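PDB 4R5O: quinonprotein alcohol dehydrogenase-like protein from Bacteroides thetaiotaomicron VPI-5482, which is of unknown function but binds calcium and joins an immunoglobulin-like beta-sandwich domain to a seven-bladed beta-propeller. Local coordinates for residues 257-260 with 261-265; 219-222 with 223-226; 51-55 with 56-60. All coordinates share one frame; numbering follows the deposited sequence.

Interaction 1. Residues 257-260 with 261-265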
ATOM      1  N   ILE A 257     -10.103 -23.553   2.180  1.00 41.87           N
ATOM      2  CA  ILE A 257     -11.278 -22.871   2.746  1.00 40.19           C
ATOM      3  C   ILE A 257     -11.975 -23.779   3.789  1.00 45.68           C
ATOM      4  O   ILE A 257     -12.390 -23.272   4.841  1.00 45.82           O
ATOM      5  CB  ILE A 257     -12.249 -22.445   1.621  1.00 41.25           C
ATOM      6  CG1 ILE A 257     -11.639 -21.260   0.823  1.00 39.85           C
ATOM      7  CG2 ILE A 257     -13.630 -22.067   2.180  1.00 40.75           C
ATOM      8  CD1 ILE A 257     -12.363 -20.829  -0.419  1.00 37.98           C
ATOM      9  N   ALA A 258     -12.063 -25.096   3.516  1.00 41.88           N
ATOM     10  CA  ALA A 258     -12.769 -26.094   4.337  1.00 41.97           C
ATOM     11  C   ALA A 258     -11.931 -26.670   5.499  1.00 46.86           C
ATOM     12  O   ALA A 258     -12.505 -27.197   6.455  1.00 45.54           O
ATOM     13  CB  ALA A 258     -13.189 -27.250   3.447  1.00 43.17           C
ATOM     14  N   ALA A 259     -10.600 -26.644   5.382  1.00 45.25           N
ATOM     15  CA  ALA A 259      -9.677 -27.208   6.363  1.00 45.89           C
ATOM     16  C   ALA A 259      -9.903 -26.652   7.789  1.00 53.23           C
ATOM     17  O   ALA A 259      -9.999 -25.436   7.988  1.00 52.96           O
ATOM     18  CB  ALA A 259      -8.243 -26.930   5.939  1.00 45.90           C
ATOM     19  N   LYS A 260      -9.990 -27.565   8.764  1.00 51.60           N
ATOM     20  CA  LYS A 260     -10.132 -27.238  10.189  1.00 51.73           C
ATOM     21  C   LYS A 260      -8.734 -27.081  10.799  1.00 55.60           C
ATOM     22  O   LYS A 260      -7.755 -27.465  10.157  1.00 55.02           O
ATOM     23  CB  LYS A 260     -10.959 -28.325  10.930  1.00 54.48           C
ATOM     24  CG  LYS A 260     -12.416 -28.484  10.484  1.00 52.45           C
ATOM     25  CD  LYS A 260     -13.007 -29.777  11.028  1.00 70.05           C
ATOM     26  CE  LYS A 260     -14.378 -30.107  10.474  1.00 97.20           C
ATOM     27  NZ  LYS A 260     -14.853 -31.476  10.861  1.00104.67           N
ATOM     28  N   GLU A 261      -8.639 -26.556  12.034  1.00 53.19           N
ATOM     29  CA  GLU A 261      -7.370 -26.371  12.749  1.00 53.59           C
ATOM     30  C   GLU A 261      -6.567 -27.688  12.746  1.00 58.30           C
ATOM     31  O   GLU A 261      -7.085 -28.731  13.172  1.00 58.45           O
ATOM     32  CB  GLU A 261      -7.634 -25.880  14.187  1.00 55.00           C
ATOM     33  CG  GLU A 261      -6.379 -25.625  15.017  1.00 63.31           C
ATOM     34  CD  GLU A 261      -6.574 -25.177  16.458  1.00 91.29           C
ATOM     35  OE1 GLU A 261      -7.656 -24.637  16.793  1.00 97.60           O
ATOM     36  OE2 GLU A 261      -5.609 -25.314  17.242  1.00 88.80           O
ATOM     37  N   GLY A 262      -5.359 -27.624  12.182  1.00 54.46           N
ATOM     38  CA  GLY A 262      -4.451 -28.758  12.092  1.00 54.58           C
ATOM     39  C   GLY A 262      -4.586 -29.646  10.869  1.00 59.30           C
ATOM     40  O   GLY A 262      -3.650 -30.402  10.578  1.00 58.44           O
ATOM     41  N   GLU A 263      -5.729 -29.572  10.133  1.00 57.13           N
ATOM     42  CA  GLU A 263      -5.966 -30.416   8.950  1.00 58.28           C
ATOM     43  C   GLU A 263      -5.126 -29.949   7.755  1.00 65.03           C
ATOM     44  O   GLU A 263      -5.694 -29.439   6.785  1.00 66.40           O
ATOM     45  CB  GLU A 263      -7.451 -30.434   8.545  1.00 59.78           C
ATOM     46  CG  GLU A 263      -8.437 -31.091   9.495  1.00 74.31           C
ATOM     47  CD  GLU A 263      -9.879 -31.107   8.999  1.00102.46           C
ATOM     48  OE1 GLU A 263     -10.183 -30.440   7.977  1.00 66.62           O
ATOM     49  OE2 GLU A 263     -10.714 -31.777   9.654  1.00107.58           O
ATOM     50  N   ALA A 264      -3.789 -30.150   7.799  1.00 61.15           N
ATOM     51  CA  ALA A 264      -2.859 -29.741   6.733  1.00 60.16           C
ATOM     52  C   ALA A 264      -3.362 -30.200   5.362  1.00 63.13           C
ATOM     53  O   ALA A 264      -3.737 -31.364   5.191  1.00 62.77           O
ATOM     54  CB  ALA A 264      -1.454 -30.289   6.988  1.00 61.24           C
ATOM     55  N   PRO A 265      -3.458 -29.270   4.393  1.00 59.40           N
ATOM     56  CA  PRO A 265      -3.971 -29.652   3.070  1.00 57.51           C
ATOM     57  C   PRO A 265      -2.892 -30.292   2.186  1.00 54.84           C
ATOM     58  O   PRO A 265      -1.702 -30.183   2.465  1.00 53.53           O
ATOM     59  CB  PRO A 265      -4.439 -28.315   2.497  1.00 59.56           C
ATOM     60  CG  PRO A 265      -3.495 -27.307   3.088  1.00 65.17           C
ATOM     61  CD  PRO A 265      -3.073 -27.836   4.434  1.00 61.18           C
TER

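Interaction 2. Residues 219-222 with 223-226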
ATOM      1  N   LYS A 219      -1.981 -25.523   8.760  1.00 42.69           N
ATOM      2  CA  LYS A 219      -0.717 -26.233   8.689  1.00 41.69           C
ATOM      3  C   LYS A 219       0.278 -25.504   9.573  1.00 45.60           C
ATOM      4  O   LYS A 219       0.375 -24.272   9.550  1.00 43.21           O
ATOM      5  CB  LYS A 219      -0.248 -26.339   7.221  1.00 43.17           C
ATOM      6  CG  LYS A 219       1.011 -27.176   7.000  1.00 47.71           C
ATOM      7  CD  LYS A 219       1.297 -27.290   5.523  1.00 59.06           C
ATOM      8  CE  LYS A 219       2.470 -28.177   5.204  1.00 74.27           C
ATOM      9  NZ  LYS A 219       2.712 -28.262   3.734  1.00 84.56           N
ATOM     10  N   ASN A 220       0.991 -26.272  10.378  1.00 46.50           N
ATOM     11  CA  ASN A 220       1.979 -25.739  11.303  1.00 47.67           C
ATOM     12  C   ASN A 220       3.332 -26.300  10.882  1.00 52.72           C
ATOM     13  O   ASN A 220       3.613 -27.474  11.097  1.00 53.39           O
ATOM     14  CB  ASN A 220       1.571 -26.093  12.741  1.00 51.30           C
ATOM     15  CG  ASN A 220       2.367 -25.475  13.844  1.00 91.52           C
ATOM     16  OD1 ASN A 220       3.529 -25.077  13.683  1.00 95.47           O
ATOM     17  ND2 ASN A 220       1.742 -25.391  15.011  1.00 84.88           N
ATOM     18  N   GLU A 221       4.122 -25.477  10.178  1.00 49.23           N
ATOM     19  CA  GLU A 221       5.440 -25.833   9.663  1.00 48.83           C
ATOM     20  C   GLU A 221       6.343 -24.641   9.812  1.00 53.94           C
ATOM     21  O   GLU A 221       6.111 -23.622   9.181  1.00 53.19           O
ATOM     22  CB  GLU A 221       5.361 -26.315   8.202  1.00 49.76           C
ATOM     23  CG  GLU A 221       6.683 -26.798   7.620  1.00 54.29           C
ATOM     24  CD  GLU A 221       6.613 -27.355   6.210  1.00 68.63           C
ATOM     25  OE1 GLU A 221       5.666 -28.113   5.905  1.00 53.98           O
ATOM     26  OE2 GLU A 221       7.565 -27.109   5.436  1.00 68.26           O
ATOM     27  N   ARG A 222       7.356 -24.762  10.679  1.00 53.79           N
ATOM     28  CA  ARG A 222       8.329 -23.723  10.998  1.00 54.21           C
ATOM     29  C   ARG A 222       8.954 -23.164   9.724  1.00 56.51           C
ATOM     30  O   ARG A 222       9.412 -23.930   8.867  1.00 56.44           O
ATOM     31  CB  ARG A 222       9.427 -24.291  11.930  1.00 57.43           C
ATOM     32  CG  ARG A 222      10.286 -23.212  12.594  1.00 74.30           C
ATOM     33  CD  ARG A 222      11.344 -23.765  13.536  1.00 88.88           C
ATOM     34  NE  ARG A 222      12.415 -24.469  12.827  1.00105.58           N
ATOM     35  CZ  ARG A 222      13.570 -23.913  12.460  1.00125.23           C
ATOM     36  NH1 ARG A 222      13.827 -22.641  12.749  1.00108.99           N
ATOM     37  NH2 ARG A 222      14.480 -24.629  11.812  1.00116.54           N
ATOM     38  N   LEU A 223       8.907 -21.826   9.585  1.00 51.00           N
ATOM     39  CA  LEU A 223       9.478 -21.055   8.475  1.00 49.56           C
ATOM     40  C   LEU A 223       8.744 -21.301   7.120  1.00 47.61           C
ATOM     41  O   LEU A 223       9.229 -20.814   6.089  1.00 45.62           O
ATOM     42  CB  LEU A 223      10.995 -21.372   8.293  1.00 50.32           C
ATOM     43  CG  LEU A 223      11.911 -21.115   9.497  1.00 56.06           C
ATOM     44  CD1 LEU A 223      13.301 -21.598   9.220  1.00 56.92           C
ATOM     45  CD2 LEU A 223      11.916 -19.635   9.912  1.00 57.66           C
ATOM     46  N   LEU A 224       7.591 -22.015   7.103  1.00 40.37           N
ATOM     47  CA  LEU A 224       6.865 -22.188   5.829  1.00 38.50           C
ATOM     48  C   LEU A 224       6.146 -20.877   5.521  1.00 43.79           C
ATOM     49  O   LEU A 224       5.258 -20.466   6.260  1.00 44.74           O
ATOM     50  CB  LEU A 224       5.891 -23.394   5.814  1.00 37.67           C
ATOM     51  CG  LEU A 224       4.921 -23.509   4.600  1.00 40.08           C
ATOM     52  CD1 LEU A 224       5.664 -23.643   3.305  1.00 41.07           C
ATOM     53  CD2 LEU A 224       3.968 -24.655   4.766  1.00 36.97           C
ATOM     54  N   CYS A 225       6.545 -20.236   4.435  1.00 40.60           N
ATOM     55  CA  CYS A 225       6.056 -18.945   4.023  1.00 40.35           C
ATOM     56  C   CYS A 225       5.815 -18.904   2.513  1.00 43.45           C
ATOM     57  O   CYS A 225       6.675 -19.330   1.742  1.00 41.82           O
ATOM     58  CB  CYS A 225       7.060 -17.866   4.440  1.00 40.99           C
ATOM     59  SG  CYS A 225       6.483 -16.178   4.140  1.00 45.03           S
ATOM     60  N   PHE A 226       4.673 -18.325   2.086  1.00 39.40           N
ATOM     61  CA  PHE A 226       4.466 -18.097   0.660  1.00 38.06           C
ATOM     62  C   PHE A 226       4.958 -16.689   0.401  1.00 40.96           C
ATOM     63  O   PHE A 226       4.197 -15.734   0.589  1.00 40.42           O
ATOM     64  CB  PHE A 226       3.008 -18.325   0.165  1.00 39.13           C
ATOM     65  CG  PHE A 226       2.244 -19.597   0.460  1.00 40.07           C
ATOM     66  CD1 PHE A 226       2.891 -20.722   0.971  1.00 42.03           C
ATOM     67  CD2 PHE A 226       0.878 -19.685   0.191  1.00 40.84           C
ATOM     68  CE1 PHE A 226       2.175 -21.889   1.278  1.00 42.14           C
ATOM     69  CE2 PHE A 226       0.171 -20.873   0.439  1.00 43.50           C
ATOM     70  CZ  PHE A 226       0.818 -21.955   1.013  1.00 42.13           C
TER

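Interaction 3. Residues 51-55 with 56-60. With ACT (acetate ion), chain H.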
ATOM      1  N   SER A  51      -9.742  27.355  22.264  1.00 58.69           N
ATOM      2  CA  SER A  51      -9.135  26.030  22.197  1.00 55.31           C
ATOM      3  C   SER A  51      -9.665  25.328  20.967  1.00 56.29           C
ATOM      4  O   SER A  51     -10.856  25.025  20.883  1.00 56.02           O
ATOM      5  CB  SER A  51      -9.403  25.230  23.470  1.00 56.93           C
ATOM      6  OG  SER A  51      -8.824  23.933  23.451  1.00 56.73           O
ATOM      7  N   TRP A  52      -8.795  25.147  19.983  1.00 51.16           N
ATOM      8  CA  TRP A  52      -9.133  24.514  18.712  1.00 49.45           C
ATOM      9  C   TRP A  52      -8.632  23.098  18.717  1.00 57.56           C
ATOM     10  O   TRP A  52      -7.420  22.882  18.787  1.00 57.61           O
ATOM     11  CB  TRP A  52      -8.539  25.311  17.535  1.00 46.62           C
ATOM     12  CG  TRP A  52      -9.109  26.692  17.386  1.00 46.63           C
ATOM     13  CD1 TRP A  52      -8.667  27.831  17.987  1.00 49.96           C
ATOM     14  CD2 TRP A  52     -10.241  27.071  16.588  1.00 45.99           C
ATOM     15  NE1 TRP A  52      -9.432  28.907  17.587  1.00 49.54           N
ATOM     16  CE2 TRP A  52     -10.415  28.467  16.741  1.00 50.37           C
ATOM     17  CE3 TRP A  52     -11.110  26.370  15.732  1.00 45.99           C
ATOM     18  CZ2 TRP A  52     -11.404  29.180  16.049  1.00 50.17           C
ATOM     19  CZ3 TRP A  52     -12.117  27.073  15.083  1.00 48.10           C
ATOM     20  CH2 TRP A  52     -12.250  28.464  15.231  1.00 49.83           C
ATOM     21  N   LEU A  53      -9.569  22.132  18.680  1.00 56.16           N
ATOM     22  CA  LEU A  53      -9.234  20.720  18.708  1.00 55.92           C
ATOM     23  C   LEU A  53      -9.416  20.114  17.341  1.00 60.68           C
ATOM     24  O   LEU A  53     -10.525  20.133  16.800  1.00 62.30           O
ATOM     25  CB  LEU A  53     -10.080  19.943  19.746  1.00 55.75           C
ATOM     26  CG  LEU A  53     -10.195  20.531  21.163  1.00 61.71           C
ATOM     27  CD1 LEU A  53     -11.023  19.637  22.034  1.00 62.71           C
ATOM     28  CD2 LEU A  53      -8.851  20.739  21.823  1.00 61.95           C
ATOM     29  N   VAL A  54      -8.315  19.591  16.781  1.00 55.33           N
ATOM     30  CA  VAL A  54      -8.276  18.866  15.505  1.00 53.59           C
ATOM     31  C   VAL A  54      -8.200  17.397  15.867  1.00 55.30           C
ATOM     32  O   VAL A  54      -7.272  16.983  16.562  1.00 53.59           O
ATOM     33  CB  VAL A  54      -7.131  19.335  14.578  1.00 56.79           C
ATOM     34  CG1 VAL A  54      -7.110  18.509  13.297  1.00 55.13           C
ATOM     35  CG2 VAL A  54      -7.255  20.828  14.269  1.00 57.54           C
ATOM     36  N   ASN A  55      -9.240  16.644  15.520  1.00 52.98           N
ATOM     37  CA  ASN A  55      -9.402  15.228  15.880  1.00 52.87           C
ATOM     38  C   ASN A  55      -9.168  15.024  17.412  1.00 58.74           C
ATOM     39  O   ASN A  55      -8.481  14.086  17.823  1.00 57.83           O
ATOM     40  CB  ASN A  55      -8.485  14.336  15.060  1.00 49.06           C
ATOM     41  CG  ASN A  55      -8.854  14.306  13.609  1.00 55.88           C
ATOM     42  OD1 ASN A  55     -10.030  14.195  13.247  1.00 48.43           O
ATOM     43  ND2 ASN A  55      -7.850  14.343  12.743  1.00 45.74           N
ATOM     44  N   GLY A  56      -9.756  15.923  18.215  1.00 56.93           N
ATOM     45  CA  GLY A  56      -9.698  15.897  19.674  1.00 56.98           C
ATOM     46  C   GLY A  56      -8.408  16.375  20.310  1.00 62.63           C
ATOM     47  O   GLY A  56      -8.318  16.423  21.538  1.00 63.90           O
ATOM     48  N   LYS A  57      -7.400  16.723  19.498  1.00 58.59           N
ATOM     49  CA  LYS A  57      -6.101  17.177  19.995  1.00 58.95           C
ATOM     50  C   LYS A  57      -5.981  18.692  19.815  1.00 62.01           C
ATOM     51  O   LYS A  57      -6.230  19.186  18.715  1.00 61.53           O
ATOM     52  CB  LYS A  57      -4.959  16.432  19.256  1.00 62.14           C
ATOM     53  CG  LYS A  57      -5.024  14.886  19.287  1.00 83.11           C
ATOM     54  CD  LYS A  57      -4.719  14.256  20.664  1.00 94.68           C
ATOM     55  CE  LYS A  57      -4.869  12.748  20.667  1.00105.48           C
ATOM     56  NZ  LYS A  57      -6.288  12.302  20.555  1.00108.28           N
ATOM     57  N   GLU A  58      -5.596  19.430  20.877  1.00 59.02           N
ATOM     58  CA  GLU A  58      -5.480  20.888  20.805  1.00 59.74           C
ATOM     59  C   GLU A  58      -4.407  21.274  19.806  1.00 66.42           C
ATOM     60  O   GLU A  58      -3.260  20.815  19.881  1.00 66.92           O
ATOM     61  CB  GLU A  58      -5.199  21.529  22.167  1.00 61.48           C
ATOM     62  CG  GLU A  58      -5.324  23.045  22.149  1.00 68.41           C
ATOM     63  CD  GLU A  58      -5.115  23.741  23.476  1.00 87.62           C
ATOM     64  OE1 GLU A  58      -4.135  23.408  24.183  1.00 86.50           O
ATOM     65  OE2 GLU A  58      -5.902  24.666  23.783  1.00 79.35           O
ATOM     66  N   TYR A  59      -4.812  22.115  18.863  1.00 63.69           N
ATOM     67  CA  TYR A  59      -4.001  22.586  17.767  1.00 64.17           C
ATOM     68  C   TYR A  59      -3.655  24.065  17.934  1.00 69.60           C
ATOM     69  O   TYR A  59      -2.543  24.456  17.591  1.00 69.52           O
ATOM     70  CB  TYR A  59      -4.773  22.347  16.454  1.00 65.14           C
ATOM     71  CG  TYR A  59      -4.168  23.005  15.235  1.00 68.05           C
ATOM     72  CD1 TYR A  59      -3.204  22.352  14.471  1.00 69.65           C
ATOM     73  CD2 TYR A  59      -4.590  24.264  14.819  1.00 69.86           C
ATOM     74  CE1 TYR A  59      -2.645  22.957  13.341  1.00 71.58           C
ATOM     75  CE2 TYR A  59      -4.037  24.881  13.699  1.00 71.31           C
ATOM     76  CZ  TYR A  59      -3.073  24.220  12.955  1.00 81.18           C
ATOM     77  OH  TYR A  59      -2.561  24.826  11.830  1.00 84.94           O
ATOM     78  N   SER A  60      -4.611  24.893  18.396  1.00 67.02           N
ATOM     79  CA  SER A  60      -4.406  26.335  18.522  1.00 67.78           C
ATOM     80  C   SER A  60      -5.179  26.903  19.706  1.00 72.74           C
ATOM     81  O   SER A  60      -6.156  26.303  20.153  1.00 72.00           O
ATOM     82  CB  SER A  60      -4.840  27.030  17.232  1.00 70.56           C
ATOM     83  OG  SER A  60      -4.547  28.416  17.208  1.00 79.10           O
TER
HETATM   84  C   ACT H 504      -4.692  14.809  11.104  1.00 75.76           C
HETATM   85  O   ACT H 504      -5.203  14.030  11.938  1.00 80.13           O
HETATM   86  OXT ACT H 504      -5.327  15.665  10.400  1.00 75.75           O
HETATM   87  CH3 ACT H 504      -3.159  14.720  10.945  1.00 73.69           C

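Interaction 1. Residues 257-260 with 261-265
Lys260 and Glu263 meet across a type II beta turn, and both backbone and side chains take part in this local contact. Their side chains run alongside each other and point the same way, which sets the glutamate carboxylate against the aliphatic part of the lysine. OE2 of Glu263 lies 3.3 Å from CD of Lys260, whereas NZ of Lys260 stays 4.3 Å from that same OE2. This is too far for a salt bridge, although the opposite charges may still attract weakly. The other carboxylate oxygen is spent on the main chain: N of Lys260 donates to OE1 of Glu263 over 3.0 Å in a nearly straight bond (171° at the hydrogen), approaching from well above the carboxylate plane. The glutamate can reach it because CG sits beside its own backbone N (chi1 -67°) and the chain beyond is extended, carrying the carboxylate back over the start of the turn. In return, N of Glu263 closes the turn on O of Lys260 at 2.9 Å, and so Glu263 engages both the N and the O of Lys260. Gly262 occupies the third turn position with a positive phi of 89°, which glycine adopts easily, while the CB of exposed Glu261 points away from 257-260. Ala259 is small enough for its buried place, its CB 3.7 Å from O of Glu263. Just beyond, an inverse gamma turn centred on Glu263 bends the chain onward. The whole corner leads from helix 253-258 toward strand 268-270 and leans on the preceding sheet: Arg207 of strand 204-209 donates to the carbonyl of Ala259, while on strand 215-220 Arg217 bonds by its backbone with Gly262 and Ile218 receives Ala259 and Pro265.

Interaction 2. Residues 219-222 with 223-226
Leu224 turns its side chain back onto Glu221 and Lys219, the apolar centre of a small local contact. Its CB lies 3.8 Å from CB of Glu221, and the two side chains cross obliquely. The CD2 branch goes further, meeting CD of Lys219 at 3.8 Å with the extended lysine running across it at about a right angle. Leucine suits this buried place because it covers the methylene parts of two charged residues, whose charged groups form a long salt bridge, NZ of Lys219 to OE1 of Glu221, 3.7 Å. Alongside, Arg222 is bent at chi3 (70°), which brings its guanidinium beside Leu223; CD1 of Leu223 lies over one face, offset toward the rim and 3.7 Å from NH1 of Arg222. These placements rest on a type II beta turn in which N of Leu224 donates to O of Glu221 at 3.0 Å. Leu223 takes the positive phi (68°) at the third position, where glycine is common and leucine a less usual occupant. In the beta-propeller the turn begins the link between neighbouring sheets, from outer strand 215-220 of one to strand 228-232 of the next. Further out, backbone bonds of Lys219 with Ile205, Glu221 with Asp203 and Leu224 with Gly204 tie both arms of the turn to the adjoining hairpin. Thr201 OG1 accepts from N of Phe226, whose ring meets Tyr251 and packs on Val236.

Interaction 3. Residues 51-55 with 56-60
Trp52 and Tyr59 are joined across this beta hairpin by a nearly straight backbone bond, N of Tyr59 to O of Trp52 (2.7 Å), nearly along the C=O axis. The same oxygen takes a weak second bond from N of Ser60 (3.5 Å); Tyr59 and Ser60 thus both face Trp52, forming a classic beta bulge at the edge of the immunoglobulin-like, PKD-like domain. N of Trp52 answers with a bond to O of Ser60 at 2.9 Å. Nearer the tip, Val54 and Lys57 bond in both directions and close a type I' turn, whose two central positions need positive phi; Asn55 and Gly56 accept it readily. OG of Ser51 donates to OE2 of Glu58 at 3.0 Å from above the carboxylate plane; the glutamate's CG lies opposite its own backbone N (chi1 -170°) and the extended chain brings OE2 to the hydroxyl.

Packing surrounds this polar frame. CD2 of Leu53 rests 3.5 Å from CA of Glu58. Val54 and Tyr59 lie side by side, pointing the same way, CG2 of Val54 3.6 Å from CB of Tyr59. Trp52 is buried against Leu77 and Phe65, its NE1 bonded to O of Glu62, while Tyr59 OH bonds to O of Ser66. Asn55 divides its amide: OD1 accepts from N of Asp76, and ND2 makes a weak bond, 2.8 Å, to O of an acetate ion, probably from the crystallisation liquor.

In the fold
From the N terminus, interaction 3 comes first, closing the hairpin of strands 49-54 and 57-60 at the edge of the sandwich domain. Its centre is about 47 Å from that of interaction 2 and about 50 Å from that of interaction 1, both of which lie in the propeller. Interaction 2 turns the chain after strand 215-220, on its way to strand 228-232 of the following sheet. Interaction 1 then turns it after helix 253-258, toward strand 268-270. The three contacts stand in series, neither nested nor crossing. Interactions 1 and 2 nevertheless touch, where Ala264 and Pro265 pack on Lys219, joining two successive sheets of the propeller at its surface.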